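Local coordinates for alpha-galactosidase 1 (Saccharomyces cerevisiae, PDB 3LRK), which hydrolyses terminal, non-reducing alpha-D-galactose residues from alpha-D-galactosides such as galactose oligosaccharides, galactomannans and galactolipids, at residues His279-Ala284 / His460-Tyr465. The protein carries 1 engineered substitution. Numbering follows the deposited sequence.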
loop_
_atom_site.group_PDB
_atom_site.type_symbol
_atom_site.label_atom_id
_atom_site.label_comp_id
_atom_site.label_asym_id
_atom_site.label_seq_id
_atom_site.Cartn_x
_atom_site.Cartn_y
_atom_site.Cartn_z
ATOM N N HIS A 279 1.459 30.689 -6.340
ATOM C CA HIS A 279 2.594 29.789 -6.136
ATOM C C HIS A 279 3.569 30.333 -5.072
ATOM O O HIS A 279 3.903 29.626 -4.113
ATOM C CB HIS A 279 3.251 29.537 -7.505
ATOM C CG HIS A 279 4.550 28.790 -7.467
ATOM N ND1 HIS A 279 4.780 27.704 -6.648
ATOM C CD2 HIS A 279 5.675 28.943 -8.213
ATOM C CE1 HIS A 279 6.003 27.250 -6.858
ATOM N NE2 HIS A 279 6.565 27.979 -7.808
ATOM N N PHE A 280 3.984 31.593 -5.217
ATOM C CA PHE A 280 4.892 32.225 -4.257
ATOM C C PHE A 280 4.260 32.345 -2.864
ATOM O O PHE A 280 4.902 32.024 -1.861
ATOM C CB PHE A 280 5.366 33.591 -4.783
ATOM C CG PHE A 280 6.440 34.237 -3.951
ATOM C CD1 PHE A 280 7.766 33.777 -3.994
ATOM C CD2 PHE A 280 6.137 35.339 -3.141
ATOM C CE1 PHE A 280 8.761 34.391 -3.234
ATOM C CE2 PHE A 280 7.121 35.965 -2.378
ATOM C CZ PHE A 280 8.435 35.498 -2.411
ATOM N N SER A 281 2.997 32.775 -2.819
ATOM C CA SER A 281 2.260 32.950 -1.562
ATOM C C SER A 281 2.053 31.634 -0.817
ATOM O O SER A 281 2.178 31.592 0.409
ATOM C CB SER A 281 0.897 33.602 -1.803
ATOM O OG SER A 281 1.033 34.880 -2.402
ATOM N N MET A 282 1.725 30.569 -1.551
ATOM C CA MET A 282 1.478 29.272 -0.905
ATOM C C MET A 282 2.766 28.604 -0.388
ATOM O O MET A 282 2.779 28.073 0.724
ATOM C CB MET A 282 0.634 28.342 -1.787
ATOM C CG MET A 282 -0.847 28.790 -1.937
ATOM S SD MET A 282 -1.667 29.258 -0.389
ATOM C CE MET A 282 -1.546 27.688 0.480
ATOM N N TRP A 283 3.842 28.671 -1.173
ATOM C CA TRP A 283 5.181 28.237 -0.721
ATOM C C TRP A 283 5.620 29.019 0.527
ATOM O O TRP A 283 6.145 28.435 1.483
ATOM C CB TRP A 283 6.225 28.386 -1.841
ATOM C CG TRP A 283 6.459 27.169 -2.763
ATOM C CD1 TRP A 283 7.675 26.624 -3.091
ATOM C CD2 TRP A 283 5.471 26.382 -3.461
ATOM N NE1 TRP A 283 7.507 25.553 -3.954
ATOM C CE2 TRP A 283 6.166 25.386 -4.194
ATOM C CE3 TRP A 283 4.066 26.422 -3.542
ATOM C CZ2 TRP A 283 5.503 24.439 -4.993
ATOM C CZ3 TRP A 283 3.406 25.472 -4.337
ATOM C CH2 TRP A 283 4.130 24.490 -5.045
ATOM N N ALA A 284 5.401 30.335 0.538
ATOM C CA ALA A 284 5.698 31.113 1.748
ATOM C C ALA A 284 4.888 30.607 2.952
ATOM O O ALA A 284 5.437 30.365 4.043
ATOM C CB ALA A 284 5.451 32.604 1.515
ATOM N N HIS A 460 -7.047 30.724 -11.097
ATOM C CA HIS A 460 -5.692 30.288 -10.711
ATOM C C HIS A 460 -4.968 31.331 -9.854
ATOM O O HIS A 460 -3.746 31.462 -9.915
ATOM C CB HIS A 460 -4.847 29.942 -11.952
ATOM C CG HIS A 460 -5.264 28.684 -12.649
ATOM N ND1 HIS A 460 -4.471 28.060 -13.589
ATOM C CD2 HIS A 460 -6.381 27.925 -12.537
ATOM C CE1 HIS A 460 -5.085 26.978 -14.033
ATOM N NE2 HIS A 460 -6.243 26.869 -13.408
ATOM N N GLY A 461 -5.729 32.066 -9.052
ATOM C CA GLY A 461 -5.181 33.144 -8.240
ATOM C C GLY A 461 -5.502 33.026 -6.767
ATOM O O GLY A 461 -6.048 32.008 -6.307
ATOM N N ILE A 462 -5.203 34.091 -6.030
ATOM C CA ILE A 462 -5.227 34.044 -4.576
ATOM C C ILE A 462 -5.634 35.379 -3.940
ATOM O O ILE A 462 -5.282 36.451 -4.436
ATOM C CB ILE A 462 -3.835 33.533 -4.012
ATOM C CG1 ILE A 462 -3.943 33.084 -2.552
ATOM C CG2 ILE A 462 -2.694 34.551 -4.247
ATOM C CD1 ILE A 462 -2.657 32.451 -1.985
ATOM N N ALA A 463 -6.406 35.291 -2.862
ATOM C CA ALA A 463 -6.513 36.383 -1.903
ATOM C C ALA A 463 -5.672 35.998 -0.691
ATOM O O ALA A 463 -5.952 35.011 -0.000
ATOM C CB ALA A 463 -7.970 36.632 -1.507
ATOM N N PHE A 464 -4.635 36.782 -0.432
ATOM C CA PHE A 464 -3.661 36.443 0.605
ATOM C C PHE A 464 -3.646 37.540 1.677
ATOM O O PHE A 464 -3.199 38.658 1.415
ATOM C CB PHE A 464 -2.284 36.264 -0.048
ATOM C CG PHE A 464 -1.311 35.442 0.758
ATOM C CD1 PHE A 464 -1.685 34.215 1.310
ATOM C CD2 PHE A 464 -0.003 35.883 0.931
ATOM C CE1 PHE A 464 -0.774 33.461 2.041
ATOM C CE2 PHE A 464 0.917 35.127 1.662
ATOM C CZ PHE A 464 0.526 33.915 2.209
ATOM N N TYR A 465 -4.141 37.212 2.870
ATOM C CA TYR A 465 -4.340 38.207 3.936
ATOM C C TYR A 465 -3.568 37.966 5.222
ATOM O O TYR A 465 -3.325 36.820 5.617
ATOM C CB TYR A 465 -5.813 38.294 4.342
ATOM C CG TYR A 465 -6.794 38.562 3.235
ATOM C CD1 TYR A 465 -7.848 37.682 3.006
ATOM C CD2 TYR A 465 -6.683 39.691 2.423
ATOM C CE1 TYR A 465 -8.776 37.913 2.002
ATOM C CE2 TYR A 465 -7.605 39.928 1.402
ATOM C CZ TYR A 465 -8.650 39.035 1.207
ATOM O OH TYR A 465 -9.571 39.245 0.214
#
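One face of the F464 ring takes the CB of S281 almost over its centre, a CH-pi contact of 3.7 Å from CB to the ring centroid, 11° off the normal. The carbonyl O of S281 comes nearest its far end, 3.4 Å from F464 CZ. The contact joins the two domains of this GH27 enzyme: helix 273-285 of the TIM barrel packs on strand 461-469 of the C-terminal antiparallel beta domain, the axes of the short segments approaching to 9.0 Å at 50°. With CG anti to its backbone N (chi1 -159°), F464 points its ring at the helix, where V312 of helix 310-316 also touches it. Cutting F464 back to an alanine is likely to leave a gap against S281 and take the aromatic face from its CB. The S281 hydroxyl stands above the same face, over its rim, OG 3.6 Å from F464 CD2; this buried OG donates to K277 O and accepts from W397 NE1. I462, two residues back on the same side of the strand, extends the apolar seam. Its outstretched chain ends in CD1, which touches S281 CB at 3.7 Å and, at the same distance, SD of the bent M282 chain.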